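L-Ala-D/L-Glu Epimerase (Escherichia coli, PDB 1JPD) is an enolase-superfamily enzyme that joins an N-terminal domain of the mandelate racemase/muconate lactonizing enzyme family to a C-terminal domain of TIM-barrel type. Local coordinates at residues L143-A148 and T318-L322; A174-V178 and G200-L204; C231-L237 and E259-L263. Numbering follows the deposited sequence.

Contact 1 of 3, residues L143-A148 and T318-L322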
loop_
_atom_site.group_PDB
_atom_site.type_symbol
_atom_site.label_atom_id
_atom_site.label_comp_id
_atom_site.label_asym_id
_atom_site.label_seq_id
_atom_site.Cartn_x
_atom_site.Cartn_y
_atom_site.Cartn_z
ATOM N N LEU A 143 17.172 13.896 -2.467
ATOM C CA LEU A 143 16.131 13.114 -3.124
ATOM C C LEU A 143 15.348 13.999 -4.085
ATOM O O LEU A 143 14.865 13.526 -5.114
ATOM C CB LEU A 143 15.198 12.480 -2.082
ATOM C CG LEU A 143 15.887 11.474 -1.148
ATOM C CD1 LEU A 143 14.918 10.977 -0.087
ATOM C CD2 LEU A 143 16.415 10.304 -1.968
ATOM N N TRP A 144 15.222 15.284 -3.756
ATOM C CA TRP A 144 14.508 16.219 -4.626
ATOM C C TRP A 144 15.333 16.455 -5.888
ATOM O O TRP A 144 14.788 16.537 -6.990
ATOM C CB TRP A 144 14.248 17.548 -3.902
ATOM C CG TRP A 144 13.828 18.665 -4.822
ATOM C CD1 TRP A 144 14.633 19.631 -5.363
ATOM C CD2 TRP A 144 12.522 18.887 -5.360
ATOM N NE1 TRP A 144 13.909 20.434 -6.203
ATOM C CE2 TRP A 144 12.609 20.003 -6.221
ATOM C CE3 TRP A 144 11.284 18.253 -5.197
ATOM C CZ2 TRP A 144 11.504 20.498 -6.921
ATOM C CZ3 TRP A 144 10.180 18.747 -5.896
ATOM C CH2 TRP A 144 10.300 19.858 -6.746
ATOM N N GLN A 145 16.652 16.545 -5.712
ATOM C CA GLN A 145 17.585 16.748 -6.820
ATOM C C GLN A 145 17.578 15.529 -7.743
ATOM O O GLN A 145 17.664 15.670 -8.960
ATOM C CB GLN A 145 19.012 16.951 -6.295
ATOM C CG GLN A 145 19.186 18.098 -5.313
ATOM C CD GLN A 145 19.348 19.442 -5.988
ATOM O OE1 GLN A 145 18.481 19.886 -6.746
ATOM N NE2 GLN A 145 20.466 20.104 -5.712
ATOM N N ALA A 146 17.479 14.337 -7.153
ATOM C CA ALA A 146 17.479 13.088 -7.912
ATOM C C ALA A 146 16.176 12.816 -8.670
ATOM O O ALA A 146 16.081 11.833 -9.411
ATOM C CB ALA A 146 17.814 11.917 -6.988
ATOM N N GLY A 147 15.175 13.675 -8.481
ATOM C CA GLY A 147 13.922 13.513 -9.201
ATOM C C GLY A 147 12.646 13.250 -8.423
ATOM O O GLY A 147 11.572 13.172 -9.022
ATOM N N ALA A 148 12.732 13.119 -7.103
ATOM C CA ALA A 148 11.535 12.847 -6.312
ATOM C C ALA A 148 10.708 14.098 -6.052
ATOM O O ALA A 148 11.133 14.992 -5.327
ATOM C CB ALA A 148 11.921 12.198 -4.998
ATOM N N THR A 318 13.137 4.698 -10.566
ATOM C CA THR A 318 14.215 5.689 -10.491
ATOM C C THR A 318 13.764 6.552 -9.316
ATOM O O THR A 318 12.579 6.539 -8.969
ATOM C CB THR A 318 14.323 6.562 -11.761
ATOM O OG1 THR A 318 13.128 7.343 -11.922
ATOM C CG2 THR A 318 14.539 5.688 -12.984
ATOM N N THR A 319 14.681 7.293 -8.701
ATOM C CA THR A 319 14.311 8.110 -7.544
ATOM C C THR A 319 12.970 8.853 -7.692
ATOM O O THR A 319 12.843 9.788 -8.486
ATOM C CB THR A 319 15.421 9.136 -7.195
ATOM O OG1 THR A 319 16.631 8.447 -6.840
ATOM C CG2 THR A 319 14.987 9.995 -6.016
ATOM N N GLY A 320 11.970 8.412 -6.930
ATOM C CA GLY A 320 10.664 9.047 -6.958
ATOM C C GLY A 320 9.766 8.701 -8.128
ATOM O O GLY A 320 8.687 9.287 -8.276
ATOM N N GLU A 321 10.181 7.755 -8.964
ATOM C CA GLU A 321 9.356 7.392 -10.111
ATOM C C GLU A 321 9.270 5.903 -10.413
ATOM O O GLU A 321 10.201 5.136 -10.173
ATOM C CB GLU A 321 9.852 8.106 -11.372
ATOM C CG GLU A 321 10.108 9.585 -11.200
ATOM C CD GLU A 321 10.468 10.265 -12.502
ATOM O OE1 GLU A 321 11.320 9.725 -13.243
ATOM O OE2 GLU A 321 9.901 11.346 -12.778
ATOM N N LEU A 322 8.127 5.515 -10.958
ATOM C CA LEU A 322 7.876 4.146 -11.355
ATOM C C LEU A 322 7.586 4.236 -12.843
ATOM O O LEU A 322 6.582 4.826 -13.246
ATOM C CB LEU A 322 6.660 3.588 -10.610
ATOM C CG LEU A 322 6.117 2.258 -11.128
ATOM C CD1 LEU A 322 7.210 1.200 -11.097
ATOM C CD2 LEU A 322 4.928 1.845 -10.285
#
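The C-terminal end of helix 133-145 meets the tight turn between strands 316-318 and 321-323, and Thr319 at the tip of that turn supplies the largest share of the interface. With chi1 in the m well, its CG2 lies 3.6 Å from Ala146 CB, 3.9 Å from Ala148 CB and 3.6 Å from Leu143 O, so the methyl sits against the winding-down helix end. Leu143, in the m,t rotamer, adds a looser edge, its CD2 4.3 Å from Thr319 CG2. Trp144 (chi1 t) and Gln145 start away from the turn; Trp144 instead packs on Asp173 and Ala174. The p rotamer of Thr318 places OG1 for its hydrogen bond to His323 NE2, while chi1 m of Glu321 brings its CG to 4.4 Å from Gly147 O.

Two glycines allow the close approach. Gly147, at phi 117°, ends the helix in a Schellman motif, with Ala148 N bonded to Leu143 O (2.9 Å) and Gly147 N to Trp144 O (3.3 Å). Gly320, third residue of a type II turn, has phi 78°; a CB there would clash with Ala148 CA, whose separation from Gly320 CA is just 4.0 Å. The turn is closed by Glu321 N to Thr318 O (2.7 Å) and Thr318 N to Glu321 O (3.0 Å), and Gly320 N bonds to Gln126 on strand 121-128.

No hydrogen bond crosses between the segments: the Schellman and turn bonds stay within each, and Gly320 and Leu322 pair with strand 121-128, so the two meet through methyl and van der Waals contacts alone.

Contact 2 of 3, residues A174-V178 and G200-L204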
loop_
_atom_site.group_PDB
_atom_site.type_symbol
_atom_site.label_atom_id
_atom_site.label_comp_id
_atom_site.label_asym_id
_atom_site.label_seq_id
_atom_site.Cartn_x
_atom_site.Cartn_y
_atom_site.Cartn_z
ATOM N N ALA A 174 8.919 20.862 -3.157
ATOM C CA ALA A 174 8.553 19.459 -3.038
ATOM C C ALA A 174 7.174 19.289 -2.429
ATOM O O ALA A 174 6.778 20.063 -1.555
ATOM C CB ALA A 174 9.574 18.735 -2.179
ATOM N N THR A 175 6.431 18.297 -2.910
ATOM C CA THR A 175 5.118 17.990 -2.344
ATOM C C THR A 175 5.458 17.097 -1.147
ATOM O O THR A 175 6.141 16.081 -1.305
ATOM C CB THR A 175 4.239 17.180 -3.310
ATOM O OG1 THR A 175 4.002 17.936 -4.504
ATOM C CG2 THR A 175 2.906 16.839 -2.650
ATOM N N LEU A 176 4.998 17.466 0.043
ATOM C CA LEU A 176 5.306 16.692 1.243
ATOM C C LEU A 176 4.107 16.033 1.916
ATOM O O LEU A 176 3.053 16.652 2.062
ATOM C CB LEU A 176 5.986 17.589 2.288
ATOM C CG LEU A 176 7.200 18.428 1.910
ATOM C CD1 LEU A 176 7.574 19.319 3.080
ATOM C CD2 LEU A 176 8.360 17.523 1.540
ATOM N N ILE A 177 4.270 14.771 2.315
ATOM C CA ILE A 177 3.235 14.061 3.061
ATOM C C ILE A 177 3.958 13.500 4.283
ATOM O O ILE A 177 5.138 13.163 4.207
ATOM C CB ILE A 177 2.551 12.947 2.237
ATOM C CG1 ILE A 177 3.559 11.897 1.779
ATOM C CG2 ILE A 177 1.849 13.563 1.027
ATOM C CD1 ILE A 177 2.904 10.770 0.987
ATOM N N VAL A 178 3.272 13.449 5.419
ATOM C CA VAL A 178 3.875 12.972 6.660
ATOM C C VAL A 178 3.252 11.692 7.194
ATOM O O VAL A 178 2.031 11.592 7.327
ATOM C CB VAL A 178 3.775 14.046 7.775
ATOM C CG1 VAL A 178 4.003 13.414 9.143
ATOM C CG2 VAL A 178 4.793 15.144 7.534
ATOM N N GLY A 200 2.582 23.923 4.235
ATOM C CA GLY A 200 2.046 23.391 2.997
ATOM C C GLY A 200 2.056 21.878 2.876
ATOM O O GLY A 200 2.045 21.358 1.760
ATOM N N VAL A 201 2.081 21.166 4.004
ATOM C CA VAL A 201 2.072 19.708 3.965
ATOM C C VAL A 201 0.747 19.268 3.345
ATOM O O VAL A 201 -0.323 19.612 3.840
ATOM C CB VAL A 201 2.206 19.101 5.380
ATOM C CG1 VAL A 201 2.051 17.586 5.313
ATOM C CG2 VAL A 201 3.560 19.468 5.975
ATOM N N ALA A 202 0.827 18.510 2.259
ATOM C CA ALA A 202 -0.365 18.046 1.559
ATOM C C ALA A 202 -1.226 17.066 2.344
ATOM O O ALA A 202 -2.454 17.078 2.215
ATOM C CB ALA A 202 0.031 17.421 0.226
ATOM N N MET A 203 -0.598 16.217 3.156
ATOM C CA MET A 203 -1.356 15.229 3.911
ATOM C C MET A 203 -0.601 14.635 5.102
ATOM O O MET A 203 0.617 14.493 5.066
ATOM C CB MET A 203 -1.802 14.123 2.948
ATOM C CG MET A 203 -2.490 12.935 3.585
ATOM S SD MET A 203 -1.303 11.734 4.253
ATOM C CE MET A 203 -0.894 10.778 2.752
ATOM N N LEU A 204 -1.344 14.314 6.157
ATOM C CA LEU A 204 -0.800 13.709 7.371
ATOM C C LEU A 204 -1.397 12.303 7.485
ATOM O O LEU A 204 -2.619 12.134 7.471
ATOM C CB LEU A 204 -1.189 14.529 8.599
ATOM C CG LEU A 204 -0.912 13.863 9.950
ATOM C CD1 LEU A 204 0.598 13.654 10.146
ATOM C CD2 LEU A 204 -1.489 14.733 11.056
HETATM O O HOH W 1 3.329 19.897 -0.086
#
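A slip in register marks the start of this parallel strand pair: Val201 lies opposite Leu176 (CA-CA 5.2 Å) but Met203 opposite Ile177 (4.8 Å), leaving Ala202 as an extra residue with helical backbone angles (-66/-34°). Its N still bonds to Leu176 O at 2.9 Å, though bent to 138°. One step earlier water 1 bridges the two segments, accepting from Leu176 N (3.0 Å) and donating to Gly200 O (2.7 Å). Gly200, at positive phi, closes helix 189-198 in a Schellman motif.

Beyond the slip, regular pairing sets in. Val178 N donates to Met203 O at 2.9 Å and 167°, and Leu204 CA makes a CA-H...O contact with Val178 O (3.5 Å). Val178 CG1 meets Leu204 CD1 at 3.6 Å on the face covered by Met164 of helix 160-170 and by Leu196 and Cys193 of helix 189-198. The other face carries Ile177 and Met203, with Ile177 CB 4.1 Å from Met203 CE.

These are adjacent strands of a right-handed beta-alpha-beta crossover, the repeating unit of a TIM barrel. Water thus supplies the polar link where the two segments are still apart, and direct backbone bonds with apolar side chains take over further along the chain.

Contact 3 of 3, residues C231-L237 and E259-L263; sequences CHTRSNL and EALAL
Arg234 and Glu259 form a two-pronged salt bridge: Arg234 NE donates to Glu259 OE2 at 2.7 Å and Arg234 NH2 to Glu259 OE1 at 2.8 Å, with a weak third bond from Arg234 N to Glu259 OE2 (3.5 Å). Arg234 is m,t,m through chi3; Glu259 is t,p. Ala262 CB covers one guanidinium face, 3.6 Å from Arg234 NH1. Thr233 (chi1 p) makes an ST turn, OG1 accepting from Ser235 N at 3.2 Å, while Asn236 OD1 accepts from His232 N (3.2 Å) and Thr233 N (3.1 Å). Residues 234-236 take helical angles, leading into helix 237-240. This is the loop after barrel strand 225-227, lying on helix 257-269 of the TIM-barrel domain; His232 points away and stacks on Tyr54. The backbones come nearest at Arg234 and Leu263 (CA-CA 5.3 Å). Leu263, rotamer t,p, fills the space beneath the loop: CD1 is 4.0 Å from Leu237 CD1 and 3.9 Å from Arg234 CG, and CD2 is 4.2 Å from Cys231 SG.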
loop_
_atom_site.group_PDB
_atom_site.type_symbol
_atom_site.label_atom_id
_atom_site.label_comp_id
_atom_site.label_asym_id
_atom_site.label_seq_id
_atom_site.Cartn_x
_atom_site.Cartn_y
_atom_site.Cartn_z
ATOM N N CYS A 231 -7.681 1.648 8.220
ATOM C CA CYS A 231 -8.458 1.296 7.039
ATOM C C CYS A 231 -8.090 -0.040 6.391
ATOM O O CYS A 231 -6.989 -0.180 5.862
ATOM C CB CYS A 231 -8.310 2.381 5.983
ATOM S SG CYS A 231 -9.005 1.886 4.400
ATOM N N HIS A 232 -9.011 -1.006 6.409
ATOM C CA HIS A 232 -8.759 -2.312 5.787
ATOM C C HIS A 232 -9.654 -2.540 4.578
ATOM O O HIS A 232 -9.177 -2.750 3.459
ATOM C CB HIS A 232 -9.037 -3.476 6.740
ATOM C CG HIS A 232 -8.281 -3.421 8.026
ATOM N ND1 HIS A 232 -8.023 -4.551 8.772
ATOM C CD2 HIS A 232 -7.791 -2.379 8.736
ATOM C CE1 HIS A 232 -7.408 -4.206 9.890
ATOM N NE2 HIS A 232 -7.256 -2.893 9.892
ATOM N N THR A 233 -10.960 -2.530 4.830
ATOM C CA THR A 233 -11.951 -2.766 3.787
ATOM C C THR A 233 -13.093 -1.755 3.880
ATOM O O THR A 233 -13.076 -0.878 4.738
ATOM C CB THR A 233 -12.548 -4.187 3.921
ATOM O OG1 THR A 233 -13.369 -4.251 5.094
ATOM C CG2 THR A 233 -11.438 -5.223 4.051
ATOM N N ARG A 234 -14.088 -1.893 3.007
ATOM C CA ARG A 234 -15.243 -0.992 3.011
ATOM C C ARG A 234 -15.935 -0.992 4.369
ATOM O O ARG A 234 -16.572 -0.015 4.756
ATOM C CB ARG A 234 -16.239 -1.410 1.930
ATOM C CG ARG A 234 -15.760 -1.112 0.519
ATOM C CD ARG A 234 -16.618 -1.802 -0.498
ATOM N NE ARG A 234 -16.435 -3.249 -0.440
ATOM C CZ ARG A 234 -17.194 -4.122 -1.096
ATOM N NH1 ARG A 234 -18.194 -3.694 -1.855
ATOM N NH2 ARG A 234 -16.949 -5.422 -1.001
ATOM N N SER A 235 -15.782 -2.094 5.090
ATOM C CA SER A 235 -16.376 -2.278 6.404
ATOM C C SER A 235 -15.983 -1.207 7.436
ATOM O O SER A 235 -16.757 -0.917 8.351
ATOM C CB SER A 235 -16.000 -3.675 6.913
ATOM O OG SER A 235 -16.468 -3.918 8.227
ATOM N N ASN A 236 -14.796 -0.619 7.298
ATOM C CA ASN A 236 -14.353 0.406 8.245
ATOM C C ASN A 236 -14.805 1.817 7.839
ATOM O O ASN A 236 -14.753 2.752 8.645
ATOM C CB ASN A 236 -12.818 0.398 8.393
ATOM C CG ASN A 236 -12.237 -1.007 8.583
ATOM O OD1 ASN A 236 -11.880 -1.678 7.615
ATOM N ND2 ASN A 236 -12.146 -1.455 9.832
ATOM N N LEU A 237 -15.256 1.975 6.597
ATOM C CA LEU A 237 -15.673 3.291 6.110
ATOM C C LEU A 237 -16.594 4.084 7.034
ATOM O O LEU A 237 -16.485 5.305 7.124
ATOM C CB LEU A 237 -16.308 3.167 4.724
ATOM C CG LEU A 237 -15.272 2.910 3.630
ATOM C CD1 LEU A 237 -15.941 2.749 2.276
ATOM C CD2 LEU A 237 -14.295 4.066 3.612
ATOM N N GLU A 259 -11.455 -6.359 -3.722
ATOM C CA GLU A 259 -11.957 -5.525 -2.636
ATOM C C GLU A 259 -11.356 -4.129 -2.742
ATOM O O GLU A 259 -12.030 -3.137 -2.475
ATOM C CB GLU A 259 -11.617 -6.142 -1.279
ATOM C CG GLU A 259 -12.165 -5.378 -0.079
ATOM C CD GLU A 259 -13.687 -5.301 -0.061
ATOM O OE1 GLU A 259 -14.326 -6.186 -0.665
ATOM O OE2 GLU A 259 -14.241 -4.369 0.569
ATOM N N ALA A 260 -10.091 -4.049 -3.138
ATOM C CA ALA A 260 -9.439 -2.752 -3.280
ATOM C C ALA A 260 -10.251 -1.882 -4.242
ATOM O O ALA A 260 -10.554 -0.729 -3.933
ATOM C CB ALA A 260 -8.011 -2.928 -3.796
ATOM N N LEU A 261 -10.610 -2.441 -5.399
ATOM C CA LEU A 261 -11.395 -1.718 -6.399
ATOM C C LEU A 261 -12.741 -1.261 -5.842
ATOM O O LEU A 261 -13.136 -0.106 -6.011
ATOM C CB LEU A 261 -11.623 -2.595 -7.642
ATOM C CG LEU A 261 -10.396 -2.827 -8.541
ATOM C CD1 LEU A 261 -10.661 -3.939 -9.536
ATOM C CD2 LEU A 261 -10.042 -1.532 -9.252
ATOM N N ALA A 262 -13.446 -2.167 -5.177
ATOM C CA ALA A 262 -14.740 -1.833 -4.601
ATOM C C ALA A 262 -14.577 -0.799 -3.489
ATOM O O ALA A 262 -15.481 -0.004 -3.231
ATOM C CB ALA A 262 -15.405 -3.087 -4.052
ATOM N N LEU A 263 -13.420 -0.818 -2.831
ATOM C CA LEU A 263 -13.151 0.118 -1.753
ATOM C C LEU A 263 -12.925 1.496 -2.341
ATOM O O LEU A 263 -13.418 2.483 -1.807
ATOM C CB LEU A 263 -11.925 -0.324 -0.941
ATOM C CG LEU A 263 -11.395 0.616 0.151
ATOM C CD1 LEU A 263 -12.520 1.085 1.044
ATOM C CD2 LEU A 263 -10.336 -0.103 0.963
#

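All three contacts belong to the TIM-barrel-like domain. Contacts 1 and 2 are neighbours, their centres 16 Å apart: Trp144, turned from the C-terminal hairpin, sets CZ3 3.4 Å from Ala174 CA, so the end of helix 133-145 touches the residue just before strand 175-179. Contact 3 lies apart, about 15 Å from contact 1 and 11 Å from contact 2 by nearest atoms (30 and 24 Å between centres), and across the chain's centre from contact 1. In chain order contact 2 closes before contact 3 opens, and both fall between the two segments of contact 1, whose C-terminal hairpin returns to the first part of the barrel.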